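Local coordinates for protein CS6 fimbrial subunit B, CS6 fimbrial subunit A (Escherichia coli, PDB 4B9G) that is a subunit of the CS6 colonization factor of enterotoxigenic E. coli, which probably mediates adhesion, here fused to a complementing donor strand from CssA, at residues N81-D87 with T110-T116; I17-V21 with T135-Y139. The contacts are given in a common frame with arbitrary orientation. Residues are numbered along the deposited sequence.

Contact 1. Residues N81-D87 with T110-T116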
ATOM      1  N   ASN A  81      10.878  -5.086  -0.975  1.00  6.80           N
ATOM      2  CA  ASN A  81      10.097  -4.560  -2.077  1.00  6.87           C
ATOM      3  C   ASN A  81       8.691  -5.160  -2.096  1.00  6.26           C
ATOM      4  O   ASN A  81       8.521  -6.345  -1.795  1.00  7.01           O
ATOM      5  CB  ASN A  81      10.764  -4.911  -3.405  1.00  8.05           C
ATOM      6  CG  ASN A  81      12.124  -4.297  -3.569  1.00 10.00           C
ATOM      7  OD1 ASN A  81      12.372  -3.195  -3.125  1.00 12.76           O
ATOM      8  ND2 ASN A  81      13.017  -5.023  -4.221  1.00 13.53           N
ATOM      9  N   TYR A  82       7.688  -4.370  -2.485  1.00  6.31           N
ATOM     10  CA  TYR A  82       6.322  -4.871  -2.515  1.00  5.91           C
ATOM     11  C   TYR A  82       5.462  -4.070  -3.481  1.00  6.03           C
ATOM     12  O   TYR A  82       5.809  -2.952  -3.845  1.00  6.37           O
ATOM     13  CB  TYR A  82       5.686  -4.845  -1.116  1.00  5.79           C
ATOM     14  CG  TYR A  82       5.352  -3.463  -0.609  1.00  6.06           C
ATOM     15  CD1 TYR A  82       6.297  -2.665   0.027  1.00  6.37           C
ATOM     16  CD2 TYR A  82       4.069  -2.950  -0.760  1.00  6.18           C
ATOM     17  CE1 TYR A  82       5.972  -1.404   0.495  1.00  6.39           C
ATOM     18  CE2 TYR A  82       3.728  -1.696  -0.277  1.00  5.70           C
ATOM     19  CZ  TYR A  82       4.678  -0.927   0.352  1.00  6.04           C
ATOM     20  OH  TYR A  82       4.305   0.307   0.866  1.00  7.03           O
ATOM     21  N   TYR A  83       4.308  -4.635  -3.839  1.00  5.99           N
ATOM     22  CA  TYR A  83       3.282  -3.907  -4.574  1.00  6.08           C
ATOM     23  C   TYR A  83       1.934  -4.064  -3.856  1.00  5.47           C
ATOM     24  O   TYR A  83       1.753  -4.955  -3.008  1.00  5.78           O
ATOM     25  CB  TYR A  83       3.148  -4.385  -6.030  1.00  7.58           C
ATOM     26  CG  TYR A  83       2.695  -5.799  -6.191  1.00  7.58           C
ATOM     27  CD1 TYR A  83       1.348  -6.123  -6.245  1.00  8.59           C
ATOM     28  CD2 TYR A  83       3.635  -6.827  -6.265  1.00 10.28           C
ATOM     29  CE1 TYR A  83       0.958  -7.451  -6.396  1.00 11.29           C
ATOM     30  CE2 TYR A  83       3.257  -8.139  -6.416  1.00 11.29           C
ATOM     31  CZ  TYR A  83       1.925  -8.450  -6.478  1.00 10.90           C
ATOM     32  OH  TYR A  83       1.522  -9.753  -6.660  1.00 14.25           O
ATOM     33  N   ILE A  84       0.980  -3.210  -4.209  1.00  4.83           N
ATOM     34  CA  ILE A  84      -0.363  -3.242  -3.632  1.00  5.10           C
ATOM     35  C   ILE A  84      -1.338  -4.021  -4.533  1.00  5.08           C
ATOM     36  O   ILE A  84      -1.466  -3.733  -5.735  1.00  5.38           O
ATOM     37  CB  ILE A  84      -0.895  -1.788  -3.426  1.00  5.07           C
ATOM     38  CG1 ILE A  84      -0.048  -1.071  -2.367  1.00  6.16           C
ATOM     39  CG2 ILE A  84      -2.383  -1.786  -3.081  1.00  5.52           C
ATOM     40  CD1 ILE A  84      -0.260  -1.523  -0.925  1.00  7.35           C
ATOM     41  N   ARG A  85      -2.032  -4.993  -3.942  1.00  5.11           N
ATOM     42  CA  ARG A  85      -3.063  -5.804  -4.586  1.00  5.60           C
ATOM     43  C   ARG A  85      -4.415  -5.470  -3.936  1.00  5.52           C
ATOM     44  O   ARG A  85      -4.504  -5.393  -2.700  1.00  5.89           O
ATOM     45  CB  ARG A  85      -2.745  -7.290  -4.372  1.00  6.54           C
ATOM     46  CG  ARG A  85      -3.681  -8.232  -5.092  1.00  8.09           C
ATOM     47  CD  ARG A  85      -3.321  -9.699  -4.875  1.00  9.59           C
ATOM     48  NE  ARG A  85      -3.639 -10.113  -3.513  1.00  8.33           N
ATOM     49  CZ  ARG A  85      -2.987 -11.046  -2.820  1.00 11.30           C
ATOM     50  NH1 ARG A  85      -1.960 -11.703  -3.328  1.00 12.20           N
ATOM     51  NH2 ARG A  85      -3.367 -11.301  -1.583  1.00 12.05           N
ATOM     52  N   LYS A  86      -5.457  -5.276  -4.746  1.00  4.91           N
ATOM     53  CA  LYS A  86      -6.804  -5.122  -4.186  1.00  5.37           C
ATOM     54  C   LYS A  86      -7.392  -6.494  -3.893  1.00  5.26           C
ATOM     55  O   LYS A  86      -7.449  -7.340  -4.790  1.00  5.80           O
ATOM     56  CB  LYS A  86      -7.706  -4.369  -5.163  1.00  5.64           C
ATOM     57  CG  LYS A  86      -9.100  -4.122  -4.606  1.00  6.06           C
ATOM     58  CD  LYS A  86      -9.980  -3.229  -5.500  1.00  7.22           C
ATOM     59  CE  LYS A  86     -10.292  -3.796  -6.874  1.00  7.75           C
ATOM     60  NZ  LYS A  86     -11.168  -4.979  -6.785  1.00  7.75           N
ATOM     61  N   ASP A  87      -7.843  -6.689  -2.657  1.00  5.12           N
ATOM     62  CA  ASP A  87      -8.449  -7.946  -2.236  1.00  5.43           C
ATOM     63  C   ASP A  87      -9.968  -7.929  -2.045  1.00  5.77           C
ATOM     64  O   ASP A  87     -10.574  -9.004  -1.951  1.00  5.81           O
ATOM     65  CB  ASP A  87      -7.754  -8.499  -0.997  1.00  6.54           C
ATOM     66  CG  ASP A  87      -6.374  -9.069  -1.319  1.00  8.22           C
ATOM     67  OD1 ASP A  87      -6.118  -9.438  -2.483  1.00  7.86           O
ATOM     68  OD2 ASP A  87      -5.542  -9.177  -0.404  1.00 13.54           O
ATOM     69  N   THR A 110     -10.469  -3.570   0.595  1.00  5.98           N
ATOM     70  CA  THR A 110      -9.282  -4.067   1.258  1.00  5.75           C
ATOM     71  C   THR A 110      -8.178  -4.261   0.241  1.00  4.91           C
ATOM     72  O   THR A 110      -8.434  -4.573  -0.925  1.00  5.62           O
ATOM     73  CB  THR A 110      -9.520  -5.375   2.031  1.00  7.13           C
ATOM     74  OG1 THR A 110      -9.866  -6.409   1.117  1.00  8.07           O
ATOM     75  CG2 THR A 110     -10.608  -5.197   3.101  1.00  8.40           C
ATOM     76  N   PHE A 111      -6.947  -4.057   0.697  1.00  4.96           N
ATOM     77  CA  PHE A 111      -5.752  -4.186  -0.123  1.00  5.31           C
ATOM     78  C   PHE A 111      -4.675  -4.882   0.701  1.00  5.06           C
ATOM     79  O   PHE A 111      -4.712  -4.855   1.946  1.00  6.33           O
ATOM     80  CB  PHE A 111      -5.220  -2.813  -0.578  1.00  5.76           C
ATOM     81  CG  PHE A 111      -6.227  -1.963  -1.328  1.00  5.72           C
ATOM     82  CD1 PHE A 111      -7.170  -1.203  -0.644  1.00  6.01           C
ATOM     83  CD2 PHE A 111      -6.207  -1.899  -2.725  1.00  5.93           C
ATOM     84  CE1 PHE A 111      -8.072  -0.426  -1.324  1.00  7.53           C
ATOM     85  CE2 PHE A 111      -7.118  -1.110  -3.418  1.00  7.15           C
ATOM     86  CZ  PHE A 111      -8.045  -0.366  -2.721  1.00  7.44           C
ATOM     87  N   SER A 112      -3.699  -5.490   0.100  1.00  5.71           N
ATOM     88  CA  SER A 112      -2.583  -6.154   0.629  1.00  5.76           C
ATOM     89  C   SER A 112      -1.268  -5.665  -0.006  1.00  4.62           C
ATOM     90  O   SER A 112      -1.211  -5.459  -1.220  1.00  5.65           O
ATOM     91  CB  SER A 112      -2.746  -7.664   0.567  1.00  7.64           C
ATOM     92  OG  SER A 112      -2.903  -7.962  -0.713  1.00 14.36           O
ATOM     93  N   ALA A 113      -0.228  -5.519   0.811  1.00  5.00           N
ATOM     94  CA  ALA A 113       1.141  -5.287   0.353  1.00  4.93           C
ATOM     95  C   ALA A 113       1.816  -6.632   0.155  1.00  5.06           C
ATOM     96  O   ALA A 113       1.954  -7.400   1.117  1.00  6.65           O
ATOM     97  CB  ALA A 113       1.898  -4.463   1.403  1.00  5.37           C
ATOM     98  N   ILE A 114       2.210  -6.922  -1.077  1.00  5.27           N
ATOM     99  CA  ILE A 114       2.698  -8.241  -1.475  1.00  5.85           C
ATOM    100  C   ILE A 114       4.208  -8.209  -1.741  1.00  5.78           C
ATOM    101  O   ILE A 114       4.677  -7.468  -2.609  1.00  6.32           O
ATOM    102  CB  ILE A 114       1.969  -8.732  -2.747  1.00  7.13           C
ATOM    103  CG1 ILE A 114       0.447  -8.721  -2.530  1.00  8.78           C
ATOM    104  CG2 ILE A 114       2.479 -10.105  -3.159  1.00  8.25           C
ATOM    105  CD1 ILE A 114      -0.007  -9.532  -1.351  1.00 10.74           C
ATOM    106  N   TYR A 115       4.954  -9.008  -0.981  1.00  6.13           N
ATOM    107  CA  TYR A 115       6.413  -9.071  -1.077  1.00  6.23           C
ATOM    108  C   TYR A 115       6.865  -9.606  -2.428  1.00  6.89           C
ATOM    109  O   TYR A 115       6.386 -10.659  -2.893  1.00  8.16           O
ATOM    110  CB  TYR A 115       6.928  -9.973   0.045  1.00  7.24           C
ATOM    111  CG  TYR A 115       8.425 -10.112   0.092  1.00  7.44           C
ATOM    112  CD1 TYR A 115       9.230  -9.156   0.717  1.00  8.81           C
ATOM    113  CD2 TYR A 115       9.059 -11.201  -0.498  1.00 14.41           C
ATOM    114  CE1 TYR A 115      10.606  -9.279   0.756  1.00 10.37           C
ATOM    115  CE2 TYR A 115      10.457 -11.338  -0.453  1.00 14.89           C
ATOM    116  CZ  TYR A 115      11.221 -10.373   0.187  1.00 10.07           C
ATOM    117  OH  TYR A 115      12.588 -10.489   0.201  1.00 11.55           O
ATOM    118  N   THR A 116       7.827  -8.910  -3.031  1.00  7.09           N
ATOM    119  CA  THR A 116       8.360  -9.306  -4.334  1.00  9.35           C
ATOM    120  C   THR A 116       9.867  -9.520  -4.365  1.00 11.88           C
ATOM    121  O   THR A 116      10.403  -9.905  -5.401  1.00 17.17           O
ATOM    122  CB  THR A 116       8.074  -8.259  -5.410  1.00 12.45           C
ATOM    123  OG1 THR A 116       8.709  -7.023  -5.059  1.00 15.34           O
ATOM    124  CG2 THR A 116       6.640  -8.046  -5.565  1.00 13.55           C
TER
HETATM  125  O   HOH W   1      12.655  -7.333  -6.044  1.00 19.87           O
HETATM  126  O   HOH W   2      -6.378  -7.343   2.147  1.00 18.78           O

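Contact 2. Residues I17-V21 with T135-Y139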
ATOM      1  N   ILE A  17      -9.970  11.736   5.206  1.00 10.73           N
ATOM      2  CA  ILE A  17      -9.193  10.563   4.823  1.00  9.41           C
ATOM      3  C   ILE A  17      -8.545   9.838   6.024  1.00  9.50           C
ATOM      4  O   ILE A  17      -8.474   8.601   6.055  1.00  8.48           O
ATOM      5  CB  ILE A  17      -8.176  10.932   3.740  1.00 10.35           C
ATOM      6  CG1 ILE A  17      -7.541   9.678   3.158  1.00 12.28           C
ATOM      7  CG2 ILE A  17      -7.141  11.929   4.264  1.00 13.77           C
ATOM      8  CD1 ILE A  17      -6.901   9.920   1.829  1.00 14.02           C
ATOM      9  N   ASP A  18      -8.134  10.585   7.036  1.00  9.20           N
ATOM     10  CA  ASP A  18      -7.516   9.974   8.209  1.00  9.83           C
ATOM     11  C   ASP A  18      -8.426   8.942   8.860  1.00  9.31           C
ATOM     12  O   ASP A  18      -7.960   7.882   9.293  1.00 11.41           O
ATOM     13  CB  ASP A  18      -7.180  11.018   9.279  1.00 13.58           C
ATOM     14  CG  ASP A  18      -5.972  11.852   8.951  1.00 18.27           C
ATOM     15  OD1 ASP A  18      -5.107  11.391   8.196  1.00 25.32           O
ATOM     16  OD2 ASP A  18      -5.881  12.970   9.497  1.00 21.53           O
ATOM     17  N   SER A  19      -9.713   9.262   8.976  1.00  8.23           N
ATOM     18  CA  SER A  19     -10.659   8.365   9.617  1.00  9.12           C
ATOM     19  C   SER A  19     -11.168   7.256   8.695  1.00  7.73           C
ATOM     20  O   SER A  19     -11.812   6.326   9.156  1.00  8.98           O
ATOM     21  CB  SER A  19     -11.843   9.125  10.202  1.00 11.46           C
ATOM     22  OG  SER A  19     -12.578   9.801   9.225  1.00 15.83           O
ATOM     23  N   ALA A  20     -10.903   7.344   7.395  1.00  7.03           N
ATOM     24  CA  ALA A  20     -11.454   6.377   6.451  1.00  6.92           C
ATOM     25  C   ALA A  20     -10.626   5.109   6.313  1.00  7.71           C
ATOM     26  O   ALA A  20     -11.160   4.086   5.886  1.00  8.59           O
ATOM     27  CB  ALA A  20     -11.622   7.024   5.086  1.00  8.32           C
ATOM     28  N   VAL A  21      -9.353   5.131   6.593  1.00  7.49           N
ATOM     29  CA  VAL A  21      -8.344   4.138   6.305  1.00  7.16           C
ATOM     30  C   VAL A  21      -7.679   3.609   7.556  1.00  7.00           C
ATOM     31  O   VAL A  21      -7.348   4.370   8.463  1.00  8.25           O
ATOM     32  CB  VAL A  21      -7.262   4.726   5.370  1.00  8.90           C
ATOM     33  CG1 VAL A  21      -6.244   3.762   5.010  1.00 11.77           C
ATOM     34  CG2 VAL A  21      -7.841   5.370   4.198  1.00  9.19           C
ATOM     35  N   THR A 135       0.776   6.228   0.078  1.00  7.28           N
ATOM     36  CA  THR A 135      -0.066   7.337  -0.346  1.00  7.79           C
ATOM     37  C   THR A 135      -1.458   6.811  -0.682  1.00  6.94           C
ATOM     38  O   THR A 135      -1.619   5.911  -1.509  1.00  7.37           O
ATOM     39  CB  THR A 135       0.484   8.024  -1.595  1.00  9.58           C
ATOM     40  OG1 THR A 135       1.801   8.534  -1.322  1.00 12.98           O
ATOM     41  CG2 THR A 135      -0.456   9.133  -2.065  1.00 11.03           C
ATOM     42  N   VAL A 136      -2.473   7.390  -0.032  1.00  6.90           N
ATOM     43  CA  VAL A 136      -3.864   7.188  -0.416  1.00  6.52           C
ATOM     44  C   VAL A 136      -4.439   8.558  -0.739  1.00  6.31           C
ATOM     45  O   VAL A 136      -4.259   9.519   0.016  1.00  6.86           O
ATOM     46  CB  VAL A 136      -4.699   6.509   0.695  1.00  6.77           C
ATOM     47  CG1 VAL A 136      -6.141   6.295   0.239  1.00  7.94           C
ATOM     48  CG2 VAL A 136      -4.059   5.193   1.146  1.00  8.00           C
ATOM     49  N   SER A 137      -5.097   8.656  -1.890  1.00  6.01           N
ATOM     50  CA  SER A 137      -5.737   9.892  -2.317  1.00  6.89           C
ATOM     51  C   SER A 137      -7.178   9.608  -2.731  1.00  6.31           C
ATOM     52  O   SER A 137      -7.476   8.568  -3.322  1.00  7.23           O
ATOM     53  CB  SER A 137      -4.993  10.541  -3.485  1.00  7.67           C
ATOM     54  OG  SER A 137      -3.630  10.736  -3.143  1.00  9.19           O
ATOM     55  N   PHE A 138      -8.060  10.551  -2.393  1.00  6.88           N
ATOM     56  CA  PHE A 138      -9.475  10.509  -2.732  1.00  7.36           C
ATOM     57  C   PHE A 138      -9.779  11.620  -3.746  1.00  7.43           C
ATOM     58  O   PHE A 138      -9.258  12.735  -3.630  1.00  8.49           O
ATOM     59  CB  PHE A 138     -10.338  10.755  -1.491  1.00  8.32           C
ATOM     60  CG  PHE A 138     -10.350   9.627  -0.472  1.00  7.65           C
ATOM     61  CD1 PHE A 138      -9.872   8.356  -0.748  1.00  8.50           C
ATOM     62  CD2 PHE A 138     -10.909   9.852   0.772  1.00  8.56           C
ATOM     63  CE1 PHE A 138      -9.952   7.335   0.209  1.00  9.15           C
ATOM     64  CE2 PHE A 138     -11.008   8.845   1.713  1.00  9.57           C
ATOM     65  CZ  PHE A 138     -10.531   7.584   1.430  1.00  9.94           C
ATOM     66  N   TYR A 139     -10.660  11.322  -4.701  1.00  7.99           N
ATOM     67  CA  TYR A 139     -11.016  12.227  -5.793  1.00  9.32           C
ATOM     68  C   TYR A 139     -12.526  12.333  -5.929  1.00  9.77           C
ATOM     69  O   TYR A 139     -13.266  11.376  -5.648  1.00 11.20           O
ATOM     70  CB  TYR A 139     -10.482  11.718  -7.142  1.00 10.11           C
ATOM     71  CG  TYR A 139      -8.987  11.562  -7.155  1.00 10.67           C
ATOM     72  CD1 TYR A 139      -8.397  10.418  -6.624  1.00 10.08           C
ATOM     73  CD2 TYR A 139      -8.152  12.550  -7.669  1.00 14.59           C
ATOM     74  CE1 TYR A 139      -7.032  10.265  -6.593  1.00 10.33           C
ATOM     75  CE2 TYR A 139      -6.762  12.392  -7.641  1.00 15.22           C
ATOM     76  CZ  TYR A 139      -6.214  11.243  -7.092  1.00 12.84           C
ATOM     77  OH  TYR A 139      -4.854  11.036  -7.043  1.00 15.33           O
TER

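Contact 1. Residues N81-D87 with T110-T116
I114 is the residue to start from, because it loses more surface to the opposite strand than any other here. Its CB sits over the face of the Y83 ring, 3.9 Å from the ring centroid and 18° off the normal, a CH-pi contact. Farther out, I114 CD1 lies 3.5 Å from R85 NH1, over a face of the guanidinium. Y83 meets T116 with the edge of its ring, CD2 to CG2 at 3.3 Å. Beneath these side chains the backbones of Y83 and I114 form an antiparallel hydrogen-bonded pair: I114 N gives to Y83 O at 2.8 Å and Y83 N to I114 O at 3.1 Å. R85 and S112 repeat the pattern: R85 N donates to S112 O and S112 N to R85 O, each at 2.9 Å. These are neighbouring CssB strands of what is probably the immunoglobulin-like sandwich of a chaperone-usher pilin, incomplete in CssB alone and completed here by the fused donor strand. The residues alternate between its two faces, so Y82, I84, F111 and A113 point the other way from Y83 and I114, and strand 51-56 packs against that side. There F111 and Y82 supply the bulk: F111 CD2 touches I84 CG2 at 3.8 Å, its ring also meets I54, and Y82 CD2 lies 3.4 Å from A113 CB. Back on the face of Y83, the D87 carboxylate takes a hydrogen bond from S112 OG to OD2 at 2.9 Å and a salt bridge from R85 NE to OD1 at 2.8 Å.

Contact 2. Residues I17-V21 with T135-Y139
This is an apolar contact between a single helical turn near the start of the modelled chain and the inward side of strand 128-142, at the edge of the sandwich core; both segments belong to the CssB part of the fusion. The turn is weakly bonded, with A20 N donating to I17 O at 3.0 Å, and it leads directly into strand 21-28. I17 does most of the work. With both chi angles near t, its side chain extends to the strand and sets CD1 over the F138 ring, 4.0 Å from the ring centroid and only 4° off the normal, a well-centred CH-pi contact. I17 CG1 approaches F138 CE2 at 3.8 Å, and I17 CD1 also touches V136 CG1 at 4.0 Å. The same methyl comes within 3.2 Å of V136 O on the strand backbone. A20 meets the ring differently, its CB lying at the ring edge, 3.9 Å from F138 CZ. V21 adds looser contacts from CG2 to V136 CG1 and to F138 CZ, each at 4.4 Å. Across the strand, S137 points away from the turn and bonds through OG to OG1 of T151, in strand 145-160, which carries the fused CssA sequence. V21 and V136 both also reach M43 of strand 37-44, so this apolar cluster runs on into the core. The side chains that meet are all hydrocarbon, and the closest polar atom, V136 O, meets a methyl, so the turn is held by shape fit and exclusion of water, without directional polar bonds to the strand.

Overall arrangement
Along the chain, 17-21 comes first and 135-139 last, so contact 2 brackets both strands of contact 1. The two centres lie about 17 Å apart and the nearest atoms about 7 Å, without touching. Strands 108-119 and 128-142 follow one another in sequence and belong to the same curled, mixed sheet. Contact 1 joins two neighbouring strands in register by backbone bonds; contact 2 brings the N-terminal turn against a strand by apolar side-chain packing, without hydrogen bonds. M43 of strand 37-44 connects them, touching F111 as well as V21 and V136. Strand 128-142 also pairs with 145-160, which carries the CssA donor sequence; this donor strand, fused here by design, completes the pilin fold.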